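Long-range contacts in cell wall surface anchor family protein (PDB 3PF2), which probably forms the shaft of a Group B Streptococcus pilus as its major pilin, here a calcium-binding C-terminal fragment of Ig-like domains: residues 29-34 and 177-182; 55-60 and 136-141; 67-72 and 125-130; 183-188 and 293-298; 266-271 and 288-293. All coordinates share one frame; numbering follows the deposited sequence. Where two conformers were deposited one is given.

Contact 1: 29-34 and 177-182; sequences FKWFLK and PEVHTG
Phe29 and Trp31 meet Pro177 and Val179 in the buried interior between two facing beta sheets of the N-terminal Ig-like domain of this fragment. Strand 29-34 and strand 178-180 run nearly antiparallel, with axes 10.1 Å apart, so the side chains of strand 29-34 bridge the gap. Trp31 and Val179 bury most of the surface. Val179 CG1 lies 3.8 Å from Trp31 CH2, tip to tip. The same methyl is 3.9 Å from Phe29 CE1, and Val179 CG2 also reaches the Trp31 benzo ring. Phe29 CE1 sits over the rim of one indole face, so the two aromatic residues form one surface for the valine. Pro177 CG comes in at the edge of the indole, 3.9 Å from Trp31 CZ3. This end borders a calcium site: Lys11, one of its ligands, makes a cation-pi contact with Trp31. On the second strand, His180 ND1 donates to the syn lone pair of Glu178 OE1 at 2.7 Å, in the imidazole plane. His180 NE2 is bonded to Ala256 O, which would favour a doubly protonated ring. No hydrogen bond joins the two segments, so the contact between them is apolar burial.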
# COMPACT_ATOMS: atom_id res chain seq x y z
N PHE A 29 -0.81 6.24 -1.08
CA PHE A 29 -1.98 5.87 -1.88
C PHE A 29 -3.20 5.86 -0.94
O PHE A 29 -3.06 5.97 0.27
CB PHE A 29 -1.80 4.47 -2.50
CG PHE A 29 -1.63 3.38 -1.49
CD1 PHE A 29 -2.74 2.73 -0.95
CD2 PHE A 29 -0.36 3.06 -1.02
CE1 PHE A 29 -2.56 1.74 0.04
CE2 PHE A 29 -0.18 2.07 -0.06
CZ PHE A 29 -1.29 1.41 0.47
N LYS A 30 -4.38 5.69 -1.51
CA LYS A 30 -5.61 5.67 -0.72
C LYS A 30 -6.24 4.30 -0.64
O LYS A 30 -6.37 3.62 -1.66
CB LYS A 30 -6.63 6.63 -1.31
CG LYS A 30 -6.14 8.09 -1.29
CD LYS A 30 -7.23 9.01 -1.75
CE LYS A 30 -6.81 10.47 -1.56
NZ LYS A 30 -5.84 10.91 -2.60
N TRP A 31 -6.65 3.91 0.57
CA TRP A 31 -7.66 2.86 0.74
C TRP A 31 -9.01 3.57 0.72
O TRP A 31 -9.09 4.77 1.02
CB TRP A 31 -7.49 2.16 2.09
CG TRP A 31 -6.18 1.47 2.31
CD1 TRP A 31 -5.12 1.97 3.01
CD2 TRP A 31 -5.81 0.15 1.89
NE1 TRP A 31 -4.10 1.05 3.04
CE2 TRP A 31 -4.49 -0.08 2.36
CE3 TRP A 31 -6.46 -0.86 1.16
CZ2 TRP A 31 -3.81 -1.27 2.13
CZ3 TRP A 31 -5.76 -2.06 0.91
CH2 TRP A 31 -4.46 -2.25 1.41
N PHE A 32 -10.08 2.85 0.38
CA PHE A 32 -11.43 3.43 0.42
C PHE A 32 -12.33 2.55 1.29
O PHE A 32 -12.60 1.41 0.93
CB PHE A 32 -12.02 3.57 -0.98
CG PHE A 32 -11.25 4.52 -1.84
CD1 PHE A 32 -11.65 5.84 -1.97
CD2 PHE A 32 -10.10 4.10 -2.50
CE1 PHE A 32 -10.90 6.75 -2.77
CE2 PHE A 32 -9.34 4.98 -3.28
CZ PHE A 32 -9.75 6.30 -3.43
N LEU A 33 -12.75 3.09 2.44
CA LEU A 33 -13.69 2.38 3.30
C LEU A 33 -15.08 2.75 2.83
O LEU A 33 -15.40 3.94 2.71
CB LEU A 33 -13.51 2.80 4.76
CG LEU A 33 -12.32 2.32 5.61
CD1 LEU A 33 -11.03 2.06 4.84
CD2 LEU A 33 -12.07 3.19 6.86
N LYS A 34 -15.91 1.75 2.55
CA LYS A 34 -17.16 2.00 1.87
C LYS A 34 -18.30 1.38 2.64
O LYS A 34 -18.19 0.25 3.08
CB LYS A 34 -17.15 1.39 0.46
CG LYS A 34 -15.97 1.86 -0.41
CD LYS A 34 -15.58 0.77 -1.45
CE LYS A 34 -16.70 0.53 -2.49
NZ LYS A 34 -16.32 -0.54 -3.48
N PRO A 177 -9.37 -6.02 0.02
CA PRO A 177 -8.35 -5.57 -0.95
C PRO A 177 -6.95 -5.76 -0.40
O PRO A 177 -6.77 -5.99 0.80
CB PRO A 177 -8.67 -4.08 -1.12
CG PRO A 177 -9.25 -3.67 0.23
CD PRO A 177 -10.02 -4.89 0.72
N GLU A 178 -5.93 -5.67 -1.26
CA GLU A 178 -4.54 -5.86 -0.81
C GLU A 178 -3.56 -5.05 -1.64
O GLU A 178 -3.84 -4.72 -2.81
CB GLU A 178 -4.12 -7.34 -0.84
CG GLU A 178 -4.17 -8.00 -2.22
CD GLU A 178 -2.96 -7.71 -3.11
OE1 GLU A 178 -1.84 -7.51 -2.59
OE2 GLU A 178 -3.12 -7.69 -4.36
N VAL A 179 -2.43 -4.74 -1.02
CA VAL A 179 -1.30 -4.15 -1.74
C VAL A 179 -0.05 -4.98 -1.57
O VAL A 179 0.06 -5.82 -0.66
CB VAL A 179 -1.03 -2.68 -1.32
CG1 VAL A 179 -2.21 -1.80 -1.66
CG2 VAL A 179 -0.68 -2.60 0.20
N HIS A 180 0.94 -4.72 -2.42
CA HIS A 180 2.18 -5.49 -2.34
C HIS A 180 3.32 -4.66 -2.87
O HIS A 180 3.10 -3.76 -3.70
CB HIS A 180 2.06 -6.78 -3.16
CG HIS A 180 1.31 -6.57 -4.44
ND1 HIS A 180 -0.06 -6.77 -4.54
CD2 HIS A 180 1.71 -6.11 -5.65
CE1 HIS A 180 -0.45 -6.47 -5.76
NE2 HIS A 180 0.60 -6.04 -6.45
N THR A 181 4.53 -5.00 -2.42
CA THR A 181 5.78 -4.38 -2.85
C THR A 181 6.81 -5.50 -2.97
O THR A 181 6.63 -6.54 -2.36
CB THR A 181 6.23 -3.27 -1.85
OG1 THR A 181 7.26 -2.47 -2.44
CG2 THR A 181 6.72 -3.83 -0.51
N GLY A 182 7.88 -5.28 -3.74
CA GLY A 182 8.86 -6.33 -4.02
C GLY A 182 10.30 -5.90 -3.86
O GLY A 182 10.58 -4.77 -3.45

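Contact 2: 55-60 and 136-141; sequences DGLTYK and VASTIN
Asn141 and Thr58 join the two segments through side chains as well as backbone. Both N-H groups of Asn141 ND2 are used. One reaches Asp55 O at 3.0 Å, in the carbonyl plane and on a lone pair. The other reaches Thr58 OG1, also at 3.0 Å, close to the amide plane. Thr58 OG1 is anti to the carbonyl carbon (chi1 -64°), which turns it to the amide. Asn141 OD1 accepts from Lys143 N, as in an Asx turn, so all of this amide is satisfied. Asn141 N donates to Gly56 O at 2.8 Å. Further along, Thr58 and Thr139 form a hydrogen-bonded antiparallel pair. Thr58 N lies 2.9 Å from Thr139 O, and the return bond from Thr139 N to Thr58 O has the same length. Lys60 N then donates to Ala137 O at 2.8 Å. Leu57 O takes its bond from Asn89 ND2. Leu57, Tyr59, Ser138 and Ile140 share one face, where Tyr59 CD1 meets Val136 CG1 at its ring edge, 3.8 Å away. On the other face Lys60 CE lies 3.8 Å from Thr139 CG2. The arrangement is a neighbouring antiparallel strand pair within one sheet of an Ig-like domain, with an asparagine fastening the turn where strand 57-67 begins.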
# COMPACT_ATOMS: atom_id res chain seq x y z
N ASP A 55 0.78 -4.43 10.29
CA ASP A 55 2.10 -3.93 10.66
C ASP A 55 2.81 -3.21 9.51
O ASP A 55 3.47 -2.20 9.72
CB ASP A 55 2.99 -5.09 11.13
CG ASP A 55 2.52 -5.70 12.44
OD1 ASP A 55 1.58 -5.16 13.05
OD2 ASP A 55 3.09 -6.74 12.85
N GLY A 56 2.68 -3.78 8.31
CA GLY A 56 3.39 -3.31 7.13
C GLY A 56 2.75 -2.11 6.46
O GLY A 56 3.20 -1.69 5.38
N LEU A 57 1.72 -1.55 7.07
CA LEU A 57 1.09 -0.33 6.57
C LEU A 57 1.28 0.82 7.55
O LEU A 57 1.16 0.63 8.76
CB LEU A 57 -0.40 -0.56 6.33
CG LEU A 57 -0.80 -1.65 5.33
CD1 LEU A 57 -2.29 -1.83 5.31
CD2 LEU A 57 -0.30 -1.33 3.92
N THR A 58 1.59 2.01 7.03
CA THR A 58 1.62 3.23 7.84
C THR A 58 0.48 4.15 7.41
O THR A 58 0.40 4.57 6.26
CB THR A 58 3.00 3.96 7.74
OG1 THR A 58 4.02 3.12 8.29
CG2 THR A 58 2.97 5.31 8.52
N TYR A 59 -0.41 4.44 8.36
CA TYR A 59 -1.48 5.42 8.20
C TYR A 59 -0.92 6.84 8.06
O TYR A 59 0.02 7.22 8.78
CB TYR A 59 -2.42 5.35 9.42
CG TYR A 59 -3.35 6.54 9.59
CD1 TYR A 59 -4.63 6.53 9.03
CD2 TYR A 59 -2.96 7.65 10.33
CE1 TYR A 59 -5.49 7.62 9.20
CE2 TYR A 59 -3.79 8.74 10.49
CZ TYR A 59 -5.06 8.71 9.94
OH TYR A 59 -5.91 9.78 10.10
N LYS A 60 -1.49 7.61 7.13
CA LYS A 60 -1.06 9.00 6.91
C LYS A 60 -2.12 10.00 7.31
O LYS A 60 -1.84 10.93 8.07
CB LYS A 60 -0.64 9.25 5.46
CG LYS A 60 0.66 8.59 5.05
CD LYS A 60 1.84 9.09 5.89
CE LYS A 60 3.04 8.15 5.76
NZ LYS A 60 4.24 8.70 6.46
N VAL A 136 -8.63 6.81 2.92
CA VAL A 136 -7.60 6.78 3.95
C VAL A 136 -6.22 6.69 3.29
O VAL A 136 -5.90 5.70 2.63
CB VAL A 136 -7.81 5.62 4.96
CG1 VAL A 136 -6.71 5.63 6.03
CG2 VAL A 136 -9.18 5.76 5.62
N ALA A 137 -5.42 7.73 3.47
CA ALA A 137 -4.07 7.74 2.93
C ALA A 137 -3.13 6.87 3.75
O ALA A 137 -3.19 6.86 4.99
CB ALA A 137 -3.55 9.18 2.85
N SER A 138 -2.26 6.14 3.05
CA SER A 138 -1.49 5.05 3.63
C SER A 138 -0.21 4.86 2.82
O SER A 138 -0.16 5.28 1.68
CB SER A 138 -2.34 3.76 3.55
OG SER A 138 -1.72 2.67 4.20
N THR A 139 0.81 4.26 3.44
CA THR A 139 1.99 3.79 2.70
C THR A 139 2.29 2.36 3.11
O THR A 139 1.85 1.91 4.16
CB THR A 139 3.25 4.64 2.98
OG1 THR A 139 3.58 4.57 4.38
CG2 THR A 139 3.06 6.10 2.58
N ILE A 140 3.01 1.63 2.26
CA ILE A 140 3.59 0.36 2.67
C ILE A 140 4.93 0.71 3.34
O ILE A 140 5.66 1.56 2.85
CB ILE A 140 3.87 -0.55 1.45
CG1 ILE A 140 2.57 -0.86 0.68
CG2 ILE A 140 4.58 -1.85 1.88
CD1 ILE A 140 2.75 -1.66 -0.64
N ASN A 141 5.24 0.06 4.46
CA ASN A 141 6.50 0.35 5.16
C ASN A 141 7.48 -0.82 5.15
O ASN A 141 7.23 -1.86 4.52
CB ASN A 141 6.22 0.84 6.59
CG ASN A 141 5.54 -0.21 7.43
OD1 ASN A 141 5.97 -1.35 7.45
ND2 ASN A 141 4.48 0.19 8.15

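Contact 3: 67-72 and 125-130; sequences IGSKTL and NTDDAA
Gly68 and Ser69 dock on Asn125, Asp127 and Ala130 in a polar turn-to-turn contact at the tip of a beta hairpin. Ile67 to Lys70 form a type II' turn, with Ile67 and Lys70 bonded both ways, and it links strand 57-67 to strand 70-72. Gly68 takes the positive phi of this turn, 54°. Asp127 belongs to a type I turn and presents OD1 to the hairpin tip. That oxygen accepts from Ser69 OG at 2.7 Å and from Ser69 N at 2.9 Å. Both donors come from the same face of the carboxylate plane. Nearby Lys70 NZ, 5.9 Å from Asp127 OD1, may stabilise the negative charge at a distance. On the other side of the turn, Gly68 N makes a weak bond to Asn125 OD1. A water donates to Gly68 O at 2.7 Å and also to Asn125 O. Ala130 CB packs closely on Gly68 CA, 3.7 Å away. Asn125 ND2 is bonded to Phe131 O and Glu133 OE1. Residues 125-130 lie in the loop between helix 116-121 and strand 132-140, while Ile67 rests on Ile103 of helix 100-106 and Lys70 NZ binds Leu106 O at that helix's end.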
# COMPACT_ATOMS: atom_id res chain seq x y z
N ILE A 67 -20.79 11.39 0.82
CA ILE A 67 -21.97 10.61 0.46
C ILE A 67 -22.53 11.21 -0.82
O ILE A 67 -22.96 12.38 -0.83
CB ILE A 67 -23.05 10.59 1.57
CG1 ILE A 67 -22.48 9.98 2.86
CG2 ILE A 67 -24.25 9.79 1.09
CD1 ILE A 67 -23.37 10.17 4.09
N GLY A 68 -22.52 10.43 -1.89
CA GLY A 68 -22.87 10.94 -3.22
C GLY A 68 -21.97 12.14 -3.46
O GLY A 68 -20.78 12.09 -3.19
N SER A 69 -22.56 13.25 -3.92
CA SER A 69 -21.82 14.47 -4.21
C SER A 69 -21.52 15.28 -2.95
O SER A 69 -20.83 16.30 -3.02
CB SER A 69 -22.61 15.34 -5.18
OG SER A 69 -23.77 15.84 -4.53
N LYS A 70 -22.06 14.85 -1.82
CA LYS A 70 -22.02 15.66 -0.61
C LYS A 70 -20.83 15.34 0.27
O LYS A 70 -20.41 14.18 0.38
CB LYS A 70 -23.32 15.48 0.18
CG LYS A 70 -24.53 16.06 -0.51
CD LYS A 70 -25.06 17.27 0.22
CE LYS A 70 -26.33 17.81 -0.44
NZ LYS A 70 -27.51 16.90 -0.34
N THR A 71 -20.30 16.38 0.91
CA THR A 71 -19.15 16.23 1.81
C THR A 71 -19.56 16.27 3.27
O THR A 71 -20.39 17.11 3.68
CB THR A 71 -18.10 17.35 1.56
OG1 THR A 71 -17.79 17.42 0.16
CG2 THR A 71 -16.85 17.10 2.35
N LEU A 72 -18.99 15.37 4.07
CA LEU A 72 -19.08 15.44 5.52
C LEU A 72 -17.82 16.05 6.14
O LEU A 72 -16.71 15.81 5.67
CB LEU A 72 -19.36 14.06 6.12
CG LEU A 72 -20.62 13.31 5.69
CD1 LEU A 72 -20.72 12.00 6.46
CD2 LEU A 72 -21.88 14.12 5.88
N ASN A 125 -19.13 7.63 -6.96
CA ASN A 125 -20.03 7.90 -5.82
C ASN A 125 -20.75 9.18 -6.21
O ASN A 125 -20.17 10.26 -6.21
CB ASN A 125 -19.21 8.05 -4.54
CG ASN A 125 -20.07 8.14 -3.28
OD1 ASN A 125 -21.28 8.07 -3.33
ND2 ASN A 125 -19.41 8.34 -2.15
N THR A 126 -22.01 9.02 -6.60
CA THR A 126 -22.81 10.10 -7.18
C THR A 126 -24.17 10.17 -6.47
O THR A 126 -24.57 9.24 -5.78
CB THR A 126 -23.06 9.89 -8.69
OG1 THR A 126 -23.80 8.68 -8.91
CG2 THR A 126 -21.74 9.84 -9.48
N ASP A 127 -24.90 11.27 -6.68
CA ASP A 127 -26.23 11.42 -6.08
C ASP A 127 -27.22 10.35 -6.53
O ASP A 127 -28.16 10.03 -5.79
CB ASP A 127 -26.83 12.78 -6.42
CG ASP A 127 -26.19 13.91 -5.67
OD1 ASP A 127 -25.34 13.69 -4.78
OD2 ASP A 127 -26.57 15.06 -5.98
N ASP A 128 -27.03 9.83 -7.74
CA ASP A 128 -27.92 8.83 -8.30
C ASP A 128 -27.48 7.40 -7.99
O ASP A 128 -28.16 6.44 -8.33
CB ASP A 128 -28.08 9.04 -9.81
CG ASP A 128 -28.88 10.28 -10.14
OD1 ASP A 128 -29.76 10.66 -9.34
OD2 ASP A 128 -28.63 10.90 -11.20
N ALA A 129 -26.32 7.27 -7.33
CA ALA A 129 -25.78 5.99 -6.86
C ALA A 129 -24.84 6.25 -5.68
O ALA A 129 -23.61 6.14 -5.79
CB ALA A 129 -25.07 5.24 -7.99
N ALA A 130 -25.44 6.59 -4.53
CA ALA A 130 -24.69 7.16 -3.41
C ALA A 130 -24.41 6.16 -2.30
O ALA A 130 -25.24 5.30 -1.99
CB ALA A 130 -25.44 8.36 -2.81
O HOH W 1 -18.40 12.11 -4.49

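Contact 4: 183-188 and 293-298; sequences GKRFVK and TSYNTK
Gly183 accepts the direct hydrogen bond of this contact, from the loop 293-298 to strand 178-190. Ser294 OG donates to Gly183 O at 2.7 Å, and the C=O...O angle is 173°. Ser294 OG also accepts from Ser291 N, so the hydroxyl both donates and accepts. Tyr295 CB lies 3.8 Å from Gly183 O, and the ring meets Gly183 C obliquely. Lys184 follows. Its N approaches the edge of the Tyr295 ring, 3.9 Å from CD1. The lysine chain bends at chi2 (73°), and its CD lies 3.9 Å from Ser294 CB. The ammonium group continues to a salt bridge with Asp312. Arg185 N donates to a water at 3.2 Å. The water lies 2.7 Å from Ser294 O, to which it probably donates, and a weak bond from Lys184 NZ adds to it. The Arg185 side chain crosses Tyr295 at about a right angle. Its CG is 3.7 Å from Tyr295 CD1, and the guanidinium and ring planes are 85° apart. Arg185 NE forms a salt bridge with Glu249, which also accepts from Tyr295 OH, while Arg185 NH1 binds Ala309 O. Further on, Lys188 NZ is covalently linked to Asn316 CG, an isopeptide bond inside this prealbumin-like domain. The loop is thus tied to the strand by one serine hydroxyl, a water bridge and aliphatic packing on a tyrosine, whose own hydroxyl shares a carboxylate with the arginine beside it.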
# COMPACT_ATOMS: atom_id res chain seq x y z
N GLY A 183 11.22 -6.80 -4.19
CA GLY A 183 12.64 -6.52 -4.07
C GLY A 183 13.46 -7.35 -5.03
O GLY A 183 12.92 -8.19 -5.76
N LYS A 184 14.76 -7.12 -5.05
CA LYS A 184 15.65 -7.90 -5.90
C LYS A 184 17.01 -8.07 -5.24
O LYS A 184 17.47 -7.19 -4.52
CB LYS A 184 15.81 -7.24 -7.28
CG LYS A 184 16.60 -8.10 -8.27
CD LYS A 184 15.81 -9.33 -8.80
CE LYS A 184 16.72 -10.15 -9.72
NZ LYS A 184 16.13 -11.47 -10.04
N ARG A 185 17.64 -9.22 -5.49
CA ARG A 185 18.98 -9.52 -4.98
C ARG A 185 19.94 -9.61 -6.16
O ARG A 185 19.55 -10.04 -7.24
CB ARG A 185 18.96 -10.85 -4.22
CG ARG A 185 18.01 -10.82 -3.01
CD ARG A 185 18.01 -12.12 -2.21
NE ARG A 185 19.26 -12.28 -1.45
CZ ARG A 185 20.02 -13.36 -1.45
NH1 ARG A 185 19.68 -14.44 -2.14
NH2 ARG A 185 21.13 -13.38 -0.72
N PHE A 186 21.19 -9.21 -5.93
CA PHE A 186 22.21 -9.19 -6.96
C PHE A 186 23.53 -9.72 -6.42
O PHE A 186 23.81 -9.62 -5.22
CB PHE A 186 22.48 -7.76 -7.41
CG PHE A 186 21.27 -7.05 -7.94
CD1 PHE A 186 20.88 -7.24 -9.26
CD2 PHE A 186 20.53 -6.20 -7.12
CE1 PHE A 186 19.75 -6.58 -9.77
CE2 PHE A 186 19.39 -5.53 -7.62
CZ PHE A 186 19.01 -5.73 -8.95
N VAL A 187 24.36 -10.22 -7.32
CA VAL A 187 25.75 -10.52 -6.99
C VAL A 187 26.65 -10.09 -8.15
O VAL A 187 26.37 -10.39 -9.33
CB VAL A 187 25.95 -12.01 -6.58
CG1 VAL A 187 25.54 -12.96 -7.70
CG2 VAL A 187 27.40 -12.23 -6.13
N LYS A 188 27.71 -9.34 -7.82
CA LYS A 188 28.64 -8.80 -8.81
C LYS A 188 29.83 -9.74 -8.93
O LYS A 188 30.44 -10.08 -7.93
CB LYS A 188 29.11 -7.40 -8.41
CG LYS A 188 29.99 -6.69 -9.46
CD LYS A 188 29.19 -6.31 -10.70
CE LYS A 188 30.03 -5.54 -11.72
NZ LYS A 188 31.12 -6.38 -12.33
N THR A 293 8.36 -13.26 -6.60
CA THR A 293 9.36 -14.21 -6.10
C THR A 293 10.82 -13.79 -6.35
O THR A 293 11.73 -14.62 -6.30
CB THR A 293 9.14 -15.64 -6.69
OG1 THR A 293 9.20 -15.59 -8.13
CG2 THR A 293 7.78 -16.18 -6.26
N SER A 294 11.04 -12.50 -6.58
CA SER A 294 12.40 -12.02 -6.89
C SER A 294 13.22 -11.68 -5.64
O SER A 294 14.39 -11.31 -5.73
CB SER A 294 12.35 -10.82 -7.86
OG SER A 294 11.49 -9.79 -7.38
N TYR A 295 12.60 -11.82 -4.45
CA TYR A 295 13.32 -11.55 -3.21
C TYR A 295 13.16 -12.74 -2.26
O TYR A 295 14.14 -13.29 -1.78
CB TYR A 295 12.87 -10.24 -2.53
CG TYR A 295 13.82 -9.85 -1.40
CD1 TYR A 295 14.97 -9.10 -1.67
CD2 TYR A 295 13.57 -10.24 -0.09
CE1 TYR A 295 15.85 -8.75 -0.65
CE2 TYR A 295 14.44 -9.89 0.94
CZ TYR A 295 15.58 -9.15 0.65
OH TYR A 295 16.45 -8.80 1.65
N ASN A 296 11.92 -13.12 -2.01
CA ASN A 296 11.55 -14.33 -1.29
C ASN A 296 11.01 -15.37 -2.25
O ASN A 296 10.21 -15.06 -3.12
CB ASN A 296 10.45 -13.99 -0.28
CG ASN A 296 10.87 -12.91 0.71
OD1 ASN A 296 10.15 -11.92 0.92
ND2 ASN A 296 12.03 -13.09 1.31
N THR A 297 11.40 -16.63 -2.06
CA THR A 297 10.92 -17.68 -2.96
C THR A 297 9.47 -18.03 -2.65
O THR A 297 8.71 -18.38 -3.56
CB THR A 297 11.76 -18.97 -2.86
OG1 THR A 297 11.70 -19.47 -1.51
CG2 THR A 297 13.22 -18.69 -3.25
N LYS A 298 9.08 -17.92 -1.38
CA LYS A 298 7.72 -18.28 -0.98
C LYS A 298 7.07 -17.24 -0.04
O LYS A 298 6.80 -17.53 1.13
CB LYS A 298 7.72 -19.70 -0.39
CG LYS A 298 8.09 -20.78 -1.40
CD LYS A 298 7.90 -22.21 -0.85
CE LYS A 298 8.31 -23.26 -1.90
NZ LYS A 298 8.06 -24.67 -1.44
O HOH W 2 16.74 -11.95 -6.86

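Contact 5: 266-271 and 288-293; sequences VTYKLK and FTVSQT
Tyr268 CB lies over one face of the Phe288 ring, 3.9 Å from its centroid, a CH-pi contact. The two rings themselves are slid apart, with planes at 27° and centroids 5.9 Å apart, so they barely overlap. Phe288 CG stands between its backbone N and carbonyl carbon (chi1 66°), and the end of the side chain leans toward segment 266-271. Leu270 CG comes up obliquely to Phe288 CE2 at 3.8 Å, and the two side chains cross at about a right angle. Phe186 of strand 178-190 meets Phe288 edge-to-face. At the Tyr268 ring, Val290 CG2 approaches obliquely, 3.7 Å from CD2, while Tyr268 OH is bonded to Ala254 O. Tyr268, Phe288 and Val290 share the face that carries Val266. The two segments belong to the beta hairpin of strands 266-274 and 286-290, with strand 286-290 at the edge of an antiparallel sheet of the prealbumin-like domain. Tyr268 and Phe288 make a hydrogen-bonded pair: Tyr268 N lies 2.9 Å from Phe288 O, and Phe288 N returns a bond to Tyr268 O. Val266 and Val290 repeat the pattern, with Val290 N 2.9 Å from Val266 O. Between them, Thr267 and Thr289 form a non-hydrogen-bonded pair on the other face, where Thr267 OG1 touches Thr289 CG2 at 3.6 Å. Lys269, also turned to this face, sends NZ to Ser207 O. Beyond the strand, Ser291 OG accepts from Thr293 N at 3.1 Å, an ST turn that leads the chain away from the hairpin.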
# COMPACT_ATOMS: atom_id res chain seq x y z
N VAL A 266 7.68 -6.05 -12.93
CA VAL A 266 8.05 -4.73 -13.44
C VAL A 266 9.55 -4.67 -13.67
O VAL A 266 10.32 -5.13 -12.82
CB VAL A 266 7.61 -3.61 -12.46
CG1 VAL A 266 8.22 -2.24 -12.82
CG2 VAL A 266 6.09 -3.48 -12.46
N THR A 267 9.95 -4.10 -14.80
CA THR A 267 11.35 -3.94 -15.15
C THR A 267 11.93 -2.65 -14.56
O THR A 267 11.31 -1.59 -14.62
CB THR A 267 11.54 -3.92 -16.68
OG1 THR A 267 11.12 -5.18 -17.21
CG2 THR A 267 13.02 -3.69 -17.06
N TYR A 268 13.12 -2.77 -13.99
CA TYR A 268 13.91 -1.61 -13.59
C TYR A 268 15.29 -1.77 -14.21
O TYR A 268 15.59 -2.78 -14.82
CB TYR A 268 14.03 -1.53 -12.06
CG TYR A 268 12.71 -1.30 -11.36
CD1 TYR A 268 12.25 -0.02 -11.10
CD2 TYR A 268 11.90 -2.39 -10.97
CE1 TYR A 268 11.03 0.19 -10.46
CE2 TYR A 268 10.67 -2.18 -10.33
CZ TYR A 268 10.25 -0.89 -10.08
OH TYR A 268 9.05 -0.64 -9.46
N LYS A 269 16.12 -0.74 -14.08
CA LYS A 269 17.45 -0.78 -14.69
C LYS A 269 18.52 -0.36 -13.71
O LYS A 269 18.27 0.43 -12.80
CB LYS A 269 17.50 0.15 -15.90
CG LYS A 269 16.58 -0.27 -17.01
CD LYS A 269 16.71 0.64 -18.22
CE LYS A 269 15.71 0.19 -19.28
NZ LYS A 269 15.61 1.20 -20.38
N LEU A 270 19.72 -0.90 -13.89
CA LEU A 270 20.89 -0.38 -13.16
C LEU A 270 21.85 0.20 -14.19
O LEU A 270 22.09 -0.42 -15.22
CB LEU A 270 21.60 -1.49 -12.38
CG LEU A 270 20.80 -2.17 -11.27
CD1 LEU A 270 21.63 -3.31 -10.71
CD2 LEU A 270 20.45 -1.20 -10.18
N LYS A 271 22.36 1.40 -13.94
CA LYS A 271 23.44 1.95 -14.76
C LYS A 271 24.71 1.89 -13.93
O LYS A 271 24.83 2.56 -12.90
CB LYS A 271 23.12 3.38 -15.14
CG LYS A 271 24.21 4.05 -15.98
CD LYS A 271 23.96 5.54 -16.07
CE LYS A 271 25.11 6.23 -16.80
NZ LYS A 271 24.84 7.69 -16.93
N PHE A 288 16.62 -5.59 -14.79
CA PHE A 288 16.17 -6.67 -13.91
C PHE A 288 14.68 -6.56 -13.69
O PHE A 288 14.10 -5.53 -14.00
CB PHE A 288 16.92 -6.66 -12.56
CG PHE A 288 16.64 -5.46 -11.69
CD1 PHE A 288 15.67 -5.52 -10.67
CD2 PHE A 288 17.39 -4.30 -11.83
CE1 PHE A 288 15.43 -4.42 -9.82
CE2 PHE A 288 17.16 -3.18 -10.99
CZ PHE A 288 16.19 -3.25 -9.98
N THR A 289 14.07 -7.62 -13.18
CA THR A 289 12.64 -7.55 -12.88
C THR A 289 12.36 -7.81 -11.42
O THR A 289 13.03 -8.62 -10.78
CB THR A 289 11.80 -8.51 -13.73
OG1 THR A 289 12.32 -9.83 -13.59
CG2 THR A 289 11.84 -8.11 -15.21
N VAL A 290 11.38 -7.09 -10.90
CA VAL A 290 10.81 -7.31 -9.59
C VAL A 290 9.48 -8.02 -9.78
O VAL A 290 8.63 -7.56 -10.55
CB VAL A 290 10.59 -5.97 -8.85
CG1 VAL A 290 9.87 -6.23 -7.51
CG2 VAL A 290 11.93 -5.29 -8.61
N SER A 291 9.34 -9.17 -9.11
CA SER A 291 8.14 -10.01 -9.21
C SER A 291 7.73 -10.47 -7.82
O SER A 291 8.33 -10.08 -6.83
CB SER A 291 8.44 -11.25 -10.06
OG SER A 291 9.31 -12.14 -9.35
N GLN A 292 6.72 -11.33 -7.74
CA GLN A 292 6.35 -11.89 -6.44
C GLN A 292 7.52 -12.65 -5.78
O GLN A 292 7.65 -12.65 -4.56
CB GLN A 292 5.15 -12.81 -6.58
CG GLN A 292 4.72 -13.43 -5.26
CD GLN A 292 3.53 -14.34 -5.40
OE1 GLN A 292 3.46 -15.14 -6.31
NE2 GLN A 292 2.57 -14.20 -4.49
N THR A 293 8.36 -13.26 -6.60
CA THR A 293 9.36 -14.21 -6.10
C THR A 293 10.82 -13.79 -6.35
O THR A 293 11.73 -14.62 -6.30
CB THR A 293 9.14 -15.64 -6.69
OG1 THR A 293 9.20 -15.59 -8.13
CG2 THR A 293 7.78 -16.18 -6.26

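How the contacts relate
From the N terminus, contact 1 opens first and closes only when the chain enters strand 178-190. Contact 2 is nested inside that loop, and contact 3 is nested inside contact 2. All three reach the same five-stranded sheet. Contacts 1 and 2 touch, with Trp31 on Leu57 and Val179 on Ile140, while contact 3 lies far out from the chain's centre. Contact 4 opens at residue 183, directly after contact 1 closes, so one strand serves both domains. Contact 5 is nested inside contact 4; they share Thr293, and Lys184 and Phe186 pack on Phe288. Gly182 against Val290 joins contact 1 to contact 5.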